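Local coordinates for hypothetical transcriptional regulator yurK (Bacillus subtilis, PDB 2IKK), which is uncharacterised but probably acts as a DNA-binding transcription factor of the GntR type, this chain being its C-terminal UTRA domain, at residues 34-39 with 60-65; 108-113 with 144-149. One frame throughout, in Å; residues are numbered along the deposited sequence.

Interaction 1: residues 34-39 with 60-65; sequences VLSHDI and ELKRIL. With SO4 (sulfate ion), chain C.
Leu35 and Lys62 meet at a classic beta bulge in an antiparallel strand pair. The carbonyl of Lys62 accepts Leu35 N at 2.7 Å and, more weakly, Ser36 N at 3.4 Å. The return bond from Lys62 N to Ser36 O is 2.8 Å long and nearly straight (173°). At the bulge Leu35 directs its CB toward segment 60-65; its forked end crosses Ile64 at about a right angle, and CB of Leu35 lies 4.0 Å from CB of Lys62. In Lys62 a chi1 of -59° sets CG anti to the carbonyl carbon, and the extended chain beyond it passes Ser36 OG and carries NZ away to a salt bridge with Glu124. Glu60 closes the far end: its N binds Asp38 O at 2.8 Å, its carbonyl oxygen accepts a hydrogen bond from a water that also bonds Ser36 OG, and its OE2 is hydrogen-bonded to NE2 of His78. On the face of Val34 and Leu61, Arg63 presents its guanidinium edge to a sulfate, NH1 to O1 at 2.7 Å. Strand 33-41 edges the sheet within the chain; strand 71-80 flanks 57-66, Tyr128 of helix 123-129 packs on Leu35 and Ile64, and Met97 of helix 97-105 touches Leu61 and Arg63.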
loop_
_atom_site.group_PDB
_atom_site.type_symbol
_atom_site.label_atom_id
_atom_site.label_comp_id
_atom_site.label_asym_id
_atom_site.label_seq_id
_atom_site.Cartn_x
_atom_site.Cartn_y
_atom_site.Cartn_z
ATOM N N VAL A 34 5.872 8.824 23.318
ATOM C CA VAL A 34 6.153 10.141 22.731
ATOM C C VAL A 34 7.609 10.389 22.842
ATOM O O VAL A 34 8.219 10.358 23.957
ATOM C CB VAL A 34 5.399 11.342 23.386
ATOM C CG1 VAL A 34 5.896 12.618 22.805
ATOM C CG2 VAL A 34 3.982 11.198 23.177
ATOM N N LEU A 35 8.215 10.567 21.688
ATOM C CA LEU A 35 9.644 10.781 21.633
ATOM C C LEU A 35 9.929 12.225 21.938
ATOM O O LEU A 35 10.765 12.515 22.800
ATOM C CB LEU A 35 10.182 10.490 20.221
ATOM C CG LEU A 35 10.463 9.068 19.838
ATOM C CD1 LEU A 35 9.231 8.294 19.955
ATOM C CD2 LEU A 35 10.942 9.023 18.365
ATOM N N SER A 36 9.263 13.141 21.217
ATOM C CA SER A 36 9.468 14.561 21.313
ATOM C C SER A 36 8.320 15.308 20.684
ATOM O O SER A 36 7.530 14.765 19.918
ATOM C CB SER A 36 10.774 15.035 20.663
ATOM O OG SER A 36 10.795 14.757 19.273
ATOM N N HIS A 37 8.237 16.563 21.076
ATOM C CA HIS A 37 7.364 17.507 20.497
ATOM C C HIS A 37 8.140 18.784 20.653
ATOM O O HIS A 37 8.790 19.040 21.729
ATOM C CB HIS A 37 5.964 17.489 21.113
ATOM C CG HIS A 37 5.890 17.984 22.528
ATOM N ND1 HIS A 37 5.924 17.137 23.616
ATOM C CD2 HIS A 37 5.733 19.232 23.028
ATOM C CE1 HIS A 37 5.837 17.846 24.730
ATOM N NE2 HIS A 37 5.687 19.116 24.399
ATOM N N ASP A 38 8.224 19.492 19.547
ATOM C CA ASP A 38 8.903 20.757 19.463
ATOM C C ASP A 38 8.005 21.613 18.629
ATOM O O ASP A 38 7.342 21.075 17.745
ATOM C CB ASP A 38 10.211 20.624 18.708
ATOM C CG ASP A 38 11.368 20.721 19.598
ATOM O OD1 ASP A 38 11.693 19.684 20.200
ATOM O OD2 ASP A 38 11.910 21.845 19.734
ATOM N N ILE A 39 8.035 22.914 18.905
ATOM C CA ILE A 39 7.395 23.908 18.036
ATOM C C ILE A 39 8.423 24.409 17.070
ATOM O O ILE A 39 9.525 24.927 17.470
ATOM C CB ILE A 39 6.744 25.024 18.837
ATOM C CG1 ILE A 39 5.605 24.435 19.619
ATOM C CG2 ILE A 39 6.213 26.090 17.863
ATOM C CD1 ILE A 39 5.079 25.382 20.740
ATOM N N GLU A 60 5.750 19.629 15.994
ATOM C CA GLU A 60 6.291 18.378 15.377
ATOM C C GLU A 60 6.284 17.278 16.407
ATOM O O GLU A 60 7.074 17.308 17.346
ATOM C CB GLU A 60 7.691 18.644 14.809
ATOM C CG GLU A 60 8.287 17.400 14.085
ATOM C CD GLU A 60 9.550 17.745 13.335
ATOM O OE1 GLU A 60 10.541 17.874 14.052
ATOM O OE2 GLU A 60 9.531 17.988 12.094
ATOM N N LEU A 61 5.320 16.374 16.311
ATOM C CA LEU A 61 5.152 15.382 17.304
ATOM C C LEU A 61 5.786 14.126 16.732
ATOM O O LEU A 61 5.380 13.639 15.679
ATOM C CB LEU A 61 3.664 15.152 17.552
ATOM C CG LEU A 61 3.296 13.865 18.300
ATOM C CD1 LEU A 61 3.827 13.982 19.695
ATOM C CD2 LEU A 61 1.819 13.511 18.335
ATOM N N LYS A 62 6.739 13.579 17.469
ATOM C CA LYS A 62 7.374 12.270 17.114
ATOM C C LYS A 62 6.985 11.160 18.113
ATOM O O LYS A 62 7.064 11.307 19.349
ATOM C CB LYS A 62 8.891 12.407 17.017
ATOM C CG LYS A 62 9.285 13.422 15.978
ATOM C CD LYS A 62 10.813 13.490 15.816
ATOM C CE LYS A 62 11.207 14.297 14.578
ATOM N NZ LYS A 62 12.670 14.617 14.726
ATOM N N ARG A 63 6.473 10.069 17.566
ATOM C CA ARG A 63 6.085 8.963 18.391
ATOM C C ARG A 63 6.543 7.636 17.801
ATOM O O ARG A 63 6.657 7.519 16.615
ATOM C CB ARG A 63 4.586 8.930 18.537
ATOM C CG ARG A 63 3.999 10.225 19.260
ATOM C CD ARG A 63 2.478 10.099 19.652
ATOM N NE ARG A 63 1.621 9.896 18.481
ATOM C CZ ARG A 63 0.278 9.770 18.497
ATOM N NH1 ARG A 63 -0.435 9.851 19.634
ATOM N NH2 ARG A 63 -0.387 9.577 17.344
ATOM N N ILE A 64 6.703 6.638 18.655
ATOM C CA ILE A 64 7.003 5.270 18.167
ATOM C C ILE A 64 5.893 4.397 18.611
ATOM O O ILE A 64 5.461 4.483 19.765
ATOM C CB ILE A 64 8.360 4.746 18.704
ATOM C CG1 ILE A 64 9.455 5.714 18.296
ATOM C CG2 ILE A 64 8.778 3.393 18.004
ATOM C CD1 ILE A 64 10.853 5.415 18.912
ATOM N N LEU A 65 5.390 3.565 17.701
ATOM C CA LEU A 65 4.486 2.510 18.088
ATOM C C LEU A 65 5.233 1.163 18.043
ATOM O O LEU A 65 5.880 0.846 17.054
ATOM C CB LEU A 65 3.256 2.595 17.181
ATOM C CG LEU A 65 2.097 1.591 17.243
ATOM C CD1 LEU A 65 1.491 1.488 18.651
ATOM C CD2 LEU A 65 0.975 2.000 16.190
HETATM S S SO4 C . -4.002 9.063 18.140
HETATM O O1 SO4 C . -3.102 9.833 18.997
HETATM O O2 SO4 C . -4.465 7.854 18.830
HETATM O O3 SO4 C . -3.324 8.723 16.917
HETATM O O4 SO4 C . -5.244 9.822 17.835
HETATM O O HOH W 1 9.663 16.978 17.951
#

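Interaction 2: residues 108-113 with 144-149; sequences VPTHNT and AFTSND
Phe145 and His111 form the close-packed part of this antiparallel pairing. CB of Phe145 sits over one face of the imidazole, 3.5 Å from the centroid of the His111 ring, in a CH-pi contact displaced toward the rim. The two rings are almost parallel (4°) but slid apart, and barely overlap. The histidine takes up this place with CG between its backbone N and carbonyl carbon (chi1 62°), which swings the ring across the neighbouring strand. Round the phenyl edge, CG2 of Thr113 lies in plane, 3.9 Å from CE2 of Phe145. Beneath the side chains the backbone holds a classic beta bulge: Thr110 and His111 both face Phe145, whose O accepts Thr110 N at 2.8 Å and whose N binds His111 O at 2.9 Å. On the reverse face, Asn112 lays its CB against CA of the buried Ala144.

The turn side is looser and more open to solvent. Val108 and Ser147 add little apolar packing, and the link there is chiefly polar: Thr146 OG1 donates to Val108 O at 2.6 Å, from above the carbonyl plane. Exposed Asp149 folds back so that OD1 accepts His111 NE2 at 2.9 Å, lying in the ring plane. At the other nitrogen, ND1 shares a hydrogen bond with Thr110 OG1. Were His111 replaced by alanine, Asp149 would probably lose its imidazole partner and CB of Phe145 its aromatic cover. With NE2 and ND1 both engaged, the imidazole is fixed in rotation, and the nearby carboxylate would be expected to favour a proton on NE2 and perhaps raise the ring's basicity; the polar clasp thus ties segment 144-149 to segment 108-113.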
loop_
_atom_site.group_PDB
_atom_site.type_symbol
_atom_site.label_atom_id
_atom_site.label_comp_id
_atom_site.label_asym_id
_atom_site.label_seq_id
_atom_site.Cartn_x
_atom_site.Cartn_y
_atom_site.Cartn_z
ATOM N N VAL A 108 -13.221 17.002 14.179
ATOM C CA VAL A 108 -13.165 15.570 13.833
ATOM C C VAL A 108 -12.773 15.447 12.351
ATOM O O VAL A 108 -13.407 16.128 11.502
ATOM C CB VAL A 108 -14.580 14.894 14.119
ATOM C CG1 VAL A 108 -14.659 13.578 13.548
ATOM C CG2 VAL A 108 -14.748 14.759 15.662
ATOM N N PRO A 109 -11.754 14.583 12.014
ATOM C CA PRO A 109 -11.459 14.373 10.604
ATOM C C PRO A 109 -12.608 13.669 9.889
ATOM O O PRO A 109 -13.284 12.798 10.464
ATOM C CB PRO A 109 -10.115 13.551 10.587
ATOM C CG PRO A 109 -9.749 13.271 11.962
ATOM C CD PRO A 109 -10.820 13.874 12.911
ATOM N N THR A 110 -12.856 14.064 8.657
ATOM C CA THR A 110 -13.916 13.520 7.836
ATOM C C THR A 110 -13.344 12.634 6.726
ATOM O O THR A 110 -14.066 11.869 6.125
ATOM C CB THR A 110 -14.719 14.673 7.175
ATOM O OG1 THR A 110 -13.845 15.559 6.458
ATOM C CG2 THR A 110 -15.438 15.497 8.289
ATOM N N HIS A 111 -12.034 12.808 6.437
ATOM C CA HIS A 111 -11.362 12.022 5.389
ATOM C C HIS A 111 -9.870 12.319 5.407
ATOM O O HIS A 111 -9.398 13.286 6.040
ATOM C CB HIS A 111 -11.905 12.272 3.973
ATOM C CG HIS A 111 -11.750 13.683 3.490
ATOM N ND1 HIS A 111 -12.505 14.715 3.976
ATOM C CD2 HIS A 111 -10.933 14.222 2.561
ATOM C CE1 HIS A 111 -12.177 15.831 3.354
ATOM N NE2 HIS A 111 -11.232 15.548 2.477
ATOM N N ASN A 112 -9.153 11.486 4.666
ATOM C CA ASN A 112 -7.679 11.611 4.557
ATOM C C ASN A 112 -7.173 11.135 3.214
ATOM O O ASN A 112 -7.867 10.382 2.498
ATOM C CB ASN A 112 -6.943 10.977 5.744
ATOM C CG ASN A 112 -7.095 9.481 5.818
ATOM O OD1 ASN A 112 -6.633 8.745 4.941
ATOM N ND2 ASN A 112 -7.714 9.018 6.880
ATOM N N THR A 113 -5.999 11.616 2.832
ATOM C CA THR A 113 -5.317 11.203 1.620
ATOM C C THR A 113 -4.090 10.510 2.113
ATOM O O THR A 113 -3.504 10.945 3.075
ATOM C CB THR A 113 -4.909 12.389 0.750
ATOM O OG1 THR A 113 -4.248 11.909 -0.430
ATOM C CG2 THR A 113 -4.029 13.229 1.410
ATOM N N ALA A 144 -4.799 14.679 6.851
ATOM C CA ALA A 144 -6.163 14.463 7.403
ATOM C C ALA A 144 -6.842 15.791 7.170
ATOM O O ALA A 144 -6.191 16.875 7.260
ATOM C CB ALA A 144 -6.109 14.200 8.884
ATOM N N PHE A 145 -8.157 15.713 6.960
ATOM C CA PHE A 145 -9.013 16.882 6.602
ATOM C C PHE A 145 -10.284 16.832 7.437
ATOM O O PHE A 145 -10.707 15.760 7.885
ATOM C CB PHE A 145 -9.478 16.716 5.153
ATOM C CG PHE A 145 -8.357 16.852 4.143
ATOM C CD1 PHE A 145 -8.016 18.113 3.613
ATOM C CD2 PHE A 145 -7.646 15.724 3.744
ATOM C CE1 PHE A 145 -6.966 18.251 2.660
ATOM C CE2 PHE A 145 -6.570 15.863 2.804
ATOM C CZ PHE A 145 -6.244 17.098 2.255
ATOM N N THR A 146 -10.863 17.989 7.638
ATOM C CA THR A 146 -12.184 18.085 8.252
ATOM C C THR A 146 -13.146 18.702 7.243
ATOM O O THR A 146 -12.860 18.754 6.057
ATOM C CB THR A 146 -12.107 18.781 9.666
ATOM O OG1 THR A 146 -13.335 18.528 10.433
ATOM C CG2 THR A 146 -11.823 20.239 9.525
ATOM N N SER A 147 -14.334 19.115 7.713
ATOM C CA SER A 147 -15.287 19.847 6.894
ATOM C C SER A 147 -14.621 20.919 6.048
ATOM O O SER A 147 -13.631 21.560 6.468
ATOM C CB SER A 147 -16.344 20.487 7.792
ATOM O OG SER A 147 -16.839 19.498 8.660
ATOM N N ASN A 148 -15.159 21.038 4.844
ATOM C CA ASN A 148 -14.815 22.046 3.900
ATOM C C ASN A 148 -13.492 21.659 3.239
ATOM O O ASN A 148 -12.858 22.487 2.659
ATOM C CB ASN A 148 -14.746 23.438 4.583
ATOM C CG ASN A 148 -16.046 23.789 5.383
ATOM O OD1 ASN A 148 -17.194 23.504 4.945
ATOM N ND2 ASN A 148 -15.857 24.426 6.552
ATOM N N ASP A 149 -13.108 20.384 3.295
ATOM C CA ASP A 149 -11.806 19.960 2.752
ATOM C C ASP A 149 -10.635 20.723 3.405
ATOM O O ASP A 149 -9.617 20.990 2.777
ATOM C CB ASP A 149 -11.725 20.091 1.222
ATOM C CG ASP A 149 -10.691 19.138 0.607
ATOM O OD1 ASP A 149 -10.435 18.069 1.178
ATOM O OD2 ASP A 149 -10.119 19.432 -0.477
#

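Interactions 1 and 2 lie at the two margins of one six-stranded antiparallel sheet, in the order 33-41, 57-66, 71-80, 150-160, 136-146, 111-120; each joins an outermost strand of the chain to its neighbour. Their centres are 22 Å apart, on opposite sides of the chain's centre, and their nearest atoms are about 11 Å apart. Helix 97-105 reaches both: Met97 N and His98 ND1 join Arg63 of interaction 1 in holding the sulfate, and His98 also touches Pro109 of interaction 2. The sulfate probably came from the crystallisation liquor; UTRA domains as a family bind small-molecule effectors, but no such role is established for this site. The second subunit packs on Asn112 and Thr113 but does not touch 34-39 or 60-65.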